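Local coordinates for CELL division control protein 6 (Pyrobaculum aerophilum, PDB 1FNN) that is probably involved in regulating DNA replication, as an ATP-binding AAA+ protein of the Cdc6/Cdc18 family captured here with ADP and magnesium, at residues E290-L295 against K319-E324; D313-Y318 against S333-Y338. One frame throughout, in Å; residues are numbered along the deposited sequence.

Overall arrangement
Both contacts lie in the C-terminal winged-helix region, away from the ADP and magnesium site. From the N terminus the chain runs through helix 288-304, short strand 309-310, helix 311-324 and helix 332-344. Contact 1 brings 319-324 back onto 290-295, closing a loop of 23 intervening residues; contact 2 closes one of 14 between 313-318 and 333-338. Their segments alternate along the chain, so the two loops cross rather than nest. Helix 311-324 serves both, its C-terminal part in contact 1 and the preceding turns in contact 2. The contact centres are about 9 Å apart, and together they join three helices of one domain.

Contact 1 of 2, residues E290-L295 against K319-E324; sequences EKLFLL and KIVCEE
Val321 CG1 meets Leu292 CD2 at 3.8 Å, and around this methyl pair the two helices pack. The segment axes approach to 9.1 Å with their N-to-C directions 122° apart, so the helices run neither parallel nor antiparallel and meet over a short length. Leu292 and Val321 are also the residues whose CA atoms come nearest, at 6.8 Å. In Val321 the CG1 branch stands anti to the backbone N (chi1 165°), and this branch is the one that reaches across. It is shared by two leucines one helical turn apart: Val321 CG1 also lies 4.1 Å from Leu295 CD2, and both leucines approach it at a slant. Val321 CG1 is 3.9 Å from Leu292 O, so it rests against the backbone as well as the side chains of helix 288-304.

Leu292 divides its branches between two partners. With CG anti to its carbonyl carbon (chi1 -69°), Leu292 CD2 goes to Val321 while Leu292 CD1 faces Cys322 SG at 4.2 Å, about van der Waals distance for a methyl on sulfur. No hydrogen bond joins the segments. The four residues that touch are all buried, and together the segments hide 178 Å², which marks a modest, apolar interface.

Glu324 OE2 forms a salt bridge with Arg299, farther along helix 288-304. Leu295 also touches Ile384 of helix 373-387, while Phe293 packs on Tyr338 and Leu339 of helix 332-344. Segment 290-295 therefore sits among three helices, 311-324, 332-344 and 373-387.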
loop_
_atom_site.group_PDB
_atom_site.type_symbol
_atom_site.label_atom_id
_atom_site.label_comp_id
_atom_site.label_asym_id
_atom_site.label_seq_id
_atom_site.Cartn_x
_atom_site.Cartn_y
_atom_site.Cartn_z
ATOM N N GLU A 290 13.863 30.808 2.114
ATOM C CA GLU A 290 13.110 29.548 2.154
ATOM C C GLU A 290 13.659 28.651 3.262
ATOM O O GLU A 290 12.890 27.965 3.937
ATOM C CB GLU A 290 13.166 28.838 0.804
ATOM C CG GLU A 290 12.328 27.539 0.742
ATOM C CD GLU A 290 12.118 27.049 -0.674
ATOM O OE1 GLU A 290 11.677 25.893 -0.863
ATOM O OE2 GLU A 290 12.385 27.795 -1.652
ATOM N N LYS A 291 14.980 28.608 3.480
ATOM C CA LYS A 291 15.593 27.995 4.634
ATOM C C LYS A 291 15.109 28.600 5.939
ATOM O O LYS A 291 14.733 27.905 6.882
ATOM C CB LYS A 291 17.143 28.057 4.700
ATOM C CG LYS A 291 17.814 27.242 3.581
ATOM C CD LYS A 291 19.303 27.205 3.897
ATOM C CE LYS A 291 20.140 26.268 3.088
ATOM N NZ LYS A 291 20.399 26.765 1.707
ATOM N N LEU A 292 15.076 29.920 6.048
ATOM C CA LEU A 292 14.622 30.631 7.213
ATOM C C LEU A 292 13.132 30.328 7.443
ATOM O O LEU A 292 12.733 30.150 8.594
ATOM C CB LEU A 292 14.807 32.175 7.024
ATOM C CG LEU A 292 16.312 32.612 7.006
ATOM C CD1 LEU A 292 16.428 34.086 6.572
ATOM C CD2 LEU A 292 16.930 32.412 8.378
ATOM N N PHE A 293 12.355 30.324 6.380
ATOM C CA PHE A 293 10.933 30.007 6.526
ATOM C C PHE A 293 10.775 28.511 6.969
ATOM O O PHE A 293 9.953 28.289 7.841
ATOM C CB PHE A 293 10.263 30.167 5.175
ATOM C CG PHE A 293 8.749 30.114 5.289
ATOM C CD1 PHE A 293 8.065 30.930 6.147
ATOM C CD2 PHE A 293 8.063 29.201 4.493
ATOM C CE1 PHE A 293 6.679 30.881 6.251
ATOM C CE2 PHE A 293 6.669 29.138 4.587
ATOM C CZ PHE A 293 5.989 29.974 5.460
ATOM N N LEU A 294 11.575 27.604 6.426
ATOM C CA LEU A 294 11.468 26.209 6.876
ATOM C C LEU A 294 11.884 26.105 8.328
ATOM O O LEU A 294 11.151 25.545 9.186
ATOM C CB LEU A 294 12.317 25.301 5.984
ATOM C CG LEU A 294 12.380 23.820 6.427
ATOM C CD1 LEU A 294 10.971 23.201 6.370
ATOM C CD2 LEU A 294 13.329 23.074 5.498
ATOM N N LEU A 295 12.996 26.811 8.708
ATOM C CA LEU A 295 13.331 26.895 10.120
ATOM C C LEU A 295 12.179 27.420 10.940
ATOM O O LEU A 295 11.893 26.928 12.067
ATOM C CB LEU A 295 14.572 27.781 10.412
ATOM C CG LEU A 295 15.030 27.901 11.849
ATOM C CD1 LEU A 295 15.199 26.498 12.490
ATOM C CD2 LEU A 295 16.406 28.585 11.901
ATOM N N LYS A 319 9.146 35.950 11.104
ATOM C CA LYS A 319 9.621 37.305 11.486
ATOM C C LYS A 319 10.599 37.282 12.641
ATOM O O LYS A 319 11.674 37.918 12.643
ATOM C CB LYS A 319 8.395 38.147 11.807
ATOM C CG LYS A 319 7.533 38.370 10.570
ATOM C CD LYS A 319 6.269 39.134 10.981
ATOM C CE LYS A 319 5.493 39.465 9.715
ATOM N NZ LYS A 319 4.168 40.089 9.979
ATOM N N ILE A 320 10.335 36.445 13.658
ATOM C CA ILE A 320 11.228 36.288 14.775
ATOM C C ILE A 320 12.540 35.681 14.328
ATOM O O ILE A 320 13.608 36.135 14.763
ATOM C CB ILE A 320 10.595 35.411 15.896
ATOM C CG1 ILE A 320 9.431 36.206 16.493
ATOM C CG2 ILE A 320 11.611 35.006 16.960
ATOM C CD1 ILE A 320 8.488 35.386 17.357
ATOM N N VAL A 321 12.488 34.619 13.514
ATOM C CA VAL A 321 13.679 33.963 13.033
ATOM C C VAL A 321 14.570 35.011 12.293
ATOM O O VAL A 321 15.829 34.964 12.381
ATOM C CB VAL A 321 13.352 32.739 12.189
ATOM C CG1 VAL A 321 14.531 32.241 11.375
ATOM C CG2 VAL A 321 12.872 31.555 13.095
ATOM N N CYS A 322 13.965 35.732 11.377
ATOM C CA CYS A 322 14.697 36.727 10.573
ATOM C C CYS A 322 15.475 37.725 11.427
ATOM O O CYS A 322 16.691 37.816 11.197
ATOM C CB CYS A 322 13.750 37.457 9.615
ATOM S SG CYS A 322 13.364 36.443 8.171
ATOM N N GLU A 323 14.860 38.319 12.440
ATOM C CA GLU A 323 15.544 39.216 13.344
ATOM C C GLU A 323 16.664 38.591 14.149
ATOM O O GLU A 323 17.804 39.112 14.163
ATOM C CB GLU A 323 14.558 39.885 14.324
ATOM C CG GLU A 323 15.142 41.104 15.033
ATOM C CD GLU A 323 15.797 42.093 14.062
ATOM O OE1 GLU A 323 15.264 42.318 12.946
ATOM O OE2 GLU A 323 16.860 42.634 14.442
ATOM N N GLU A 324 16.497 37.300 14.529
ATOM C CA GLU A 324 17.609 36.597 15.137
ATOM C C GLU A 324 18.820 36.562 14.231
ATOM O O GLU A 324 19.956 36.502 14.749
ATOM C CB GLU A 324 17.388 35.107 15.415
ATOM C CG GLU A 324 16.474 34.766 16.533
ATOM C CD GLU A 324 16.377 33.247 16.751
ATOM O OE1 GLU A 324 17.322 32.450 16.555
ATOM O OE2 GLU A 324 15.229 32.953 17.147
#

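Contact 2 of 2, residues D313-Y318 against S333-Y338; sequences DAEESY and SQLWSY
Leu335 projects from helix 332-344 and sets one methyl over the Tyr318 ring and the other between that ring and Glu315. The evidence for a CH-pi contact is that Leu335 CD2 stands 3.8 Å from the centroid of the Tyr318 ring and 21° off its normal. Leu335 CD2 is displaced toward the rim, lying 3.6 Å from Tyr318 CE2.

Tyr318 can be followed outward. Its CB points toward 333-338, and chi1 of 166° carries CG anti to the backbone N, beside the carbonyl carbon. On one flank of the ring Tyr318 CD2 meets Leu335 CD1 at 3.6 Å. The other flank faces helix 288-304, with Tyr318 CD1 3.7 Å from Phe293 CA and Tyr318 CE1 3.9 Å from Leu292 CB. Tyr318 CZ also lies beneath Leu335 CD2. At the tip, OH takes part in hydrogen bonds with His289 ND1 and Arg330 N, tying the ring to both the preceding helix and the connecting loop. A leucine in its place would probably leave Arg330 N and His289 without this partner and Leu335 CD2 without an aromatic face to rest on.

Glu315 crosses Leu335 at about a right angle. Its extended chain lays Glu315 CG 3.6 Å from Leu335 CD1, an aliphatic contact, and its OE1 is hydrogen-bonded to His332 ND1 at the start of the partner helix.

Helices 311-324 and 332-344, joined by a short loop, form the helix-turn-helix of the winged-helix fold. By analogy with that fold, 332-344 probably corresponds to the recognition helix, and Leu335 packs it on the helix before.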
loop_
_atom_site.group_PDB
_atom_site.type_symbol
_atom_site.label_atom_id
_atom_site.label_comp_id
_atom_site.label_asym_id
_atom_site.label_seq_id
_atom_site.Cartn_x
_atom_site.Cartn_y
_atom_site.Cartn_z
ATOM N N ASP A 313 0.850 31.282 11.701
ATOM C CA ASP A 313 1.796 30.901 12.726
ATOM C C ASP A 313 3.223 30.917 12.165
ATOM O O ASP A 313 4.165 31.351 12.843
ATOM C CB ASP A 313 1.521 29.480 13.253
ATOM C CG ASP A 313 2.320 29.078 14.470
ATOM O OD1 ASP A 313 3.368 29.683 14.806
ATOM O OD2 ASP A 313 1.901 28.100 15.153
ATOM N N ALA A 314 3.419 30.215 11.054
ATOM C CA ALA A 314 4.754 30.116 10.461
ATOM C C ALA A 314 5.316 31.534 10.127
ATOM O O ALA A 314 6.523 31.749 10.176
ATOM C CB ALA A 314 4.567 29.293 9.187
ATOM N N GLU A 315 4.487 32.391 9.589
ATOM C CA GLU A 315 4.892 33.758 9.209
ATOM C C GLU A 315 5.239 34.602 10.427
ATOM O O GLU A 315 6.376 35.112 10.500
ATOM C CB GLU A 315 3.841 34.465 8.349
ATOM C CG GLU A 315 4.287 35.914 8.060
ATOM C CD GLU A 315 3.501 36.567 6.947
ATOM O OE1 GLU A 315 2.369 36.121 6.703
ATOM O OE2 GLU A 315 3.993 37.526 6.299
ATOM N N GLU A 316 4.501 34.473 11.532
ATOM C CA GLU A 316 4.921 35.158 12.756
ATOM C C GLU A 316 6.200 34.588 13.310
ATOM O O GLU A 316 7.091 35.291 13.826
ATOM C CB GLU A 316 3.801 35.216 13.805
ATOM C CG GLU A 316 2.721 36.219 13.405
ATOM C CD GLU A 316 3.300 37.597 13.058
ATOM O OE1 GLU A 316 4.198 38.087 13.788
ATOM O OE2 GLU A 316 2.853 38.181 12.041
ATOM N N SER A 317 6.398 33.272 13.216
ATOM C CA SER A 317 7.630 32.639 13.649
ATOM C C SER A 317 8.801 33.147 12.781
ATOM O O SER A 317 9.943 33.237 13.254
ATOM C CB SER A 317 7.467 31.106 13.492
ATOM O OG SER A 317 8.686 30.454 13.817
ATOM N N TYR A 318 8.552 33.221 11.491
ATOM C CA TYR A 318 9.524 33.604 10.478
ATOM C C TYR A 318 10.028 35.049 10.698
ATOM O O TYR A 318 11.231 35.298 10.640
ATOM C CB TYR A 318 8.912 33.437 9.077
ATOM C CG TYR A 318 9.703 34.110 7.952
ATOM C CD1 TYR A 318 10.828 33.555 7.379
ATOM C CD2 TYR A 318 9.281 35.354 7.468
ATOM C CE1 TYR A 318 11.536 34.174 6.363
ATOM C CE2 TYR A 318 9.984 35.986 6.448
ATOM C CZ TYR A 318 11.087 35.407 5.909
ATOM O OH TYR A 318 11.773 36.069 4.884
ATOM N N SER A 333 3.411 37.235 0.167
ATOM C CA SER A 333 3.297 36.512 -1.097
ATOM C C SER A 333 4.550 35.743 -1.445
ATOM O O SER A 333 4.554 34.640 -2.030
ATOM C CB SER A 333 2.994 37.517 -2.238
ATOM O OG SER A 333 4.082 38.434 -2.289
ATOM N N GLN A 334 5.702 36.305 -1.021
ATOM C CA GLN A 334 6.943 35.564 -1.186
ATOM C C GLN A 334 6.917 34.312 -0.278
ATOM O O GLN A 334 7.391 33.226 -0.673
ATOM C CB GLN A 334 8.110 36.480 -0.771
ATOM C CG GLN A 334 8.385 37.548 -1.830
ATOM C CD GLN A 334 9.846 37.994 -1.810
ATOM O OE1 GLN A 334 10.782 37.190 -1.877
ATOM N NE2 GLN A 334 10.026 39.285 -1.713
ATOM N N LEU A 335 6.399 34.434 0.940
ATOM C CA LEU A 335 6.424 33.227 1.817
ATOM C C LEU A 335 5.594 32.086 1.236
ATOM O O LEU A 335 5.793 30.876 1.382
ATOM C CB LEU A 335 5.989 33.638 3.218
ATOM C CG LEU A 335 6.869 34.735 3.876
ATOM C CD1 LEU A 335 6.460 34.998 5.306
ATOM C CD2 LEU A 335 8.318 34.310 3.766
ATOM N N TRP A 336 4.476 32.489 0.651
ATOM C CA TRP A 336 3.553 31.631 -0.074
ATOM C C TRP A 336 4.197 30.846 -1.170
ATOM O O TRP A 336 4.006 29.613 -1.276
ATOM C CB TRP A 336 2.387 32.549 -0.510
ATOM C CG TRP A 336 1.182 31.665 -0.439
ATOM C CD1 TRP A 336 0.517 31.265 0.684
ATOM C CD2 TRP A 336 0.527 31.072 -1.560
ATOM N NE1 TRP A 336 -0.530 30.449 0.332
ATOM C CE2 TRP A 336 -0.545 30.318 -1.041
ATOM C CE3 TRP A 336 0.743 31.110 -2.937
ATOM C CZ2 TRP A 336 -1.408 29.600 -1.864
ATOM C CZ3 TRP A 336 -0.113 30.398 -3.752
ATOM C CH2 TRP A 336 -1.174 29.654 -3.208
ATOM N N SER A 337 5.067 31.451 -1.996
ATOM C CA SER A 337 5.792 30.685 -2.991
ATOM C C SER A 337 6.822 29.787 -2.313
ATOM O O SER A 337 7.099 28.767 -2.921
ATOM C CB SER A 337 6.582 31.552 -4.011
ATOM O OG SER A 337 5.712 32.677 -4.241
ATOM N N TYR A 338 7.474 30.237 -1.244
ATOM C CA TYR A 338 8.412 29.310 -0.600
ATOM C C TYR A 338 7.623 28.087 -0.098
ATOM O O TYR A 338 8.160 26.996 -0.187
ATOM C CB TYR A 338 9.098 29.951 0.597
ATOM C CG TYR A 338 10.048 31.111 0.244
ATOM C CD1 TYR A 338 10.159 32.143 1.147
ATOM C CD2 TYR A 338 10.769 31.142 -0.930
ATOM C CE1 TYR A 338 11.003 33.227 0.891
ATOM C CE2 TYR A 338 11.621 32.225 -1.201
ATOM C CZ TYR A 338 11.722 33.242 -0.291
ATOM O OH TYR A 338 12.556 34.327 -0.534
#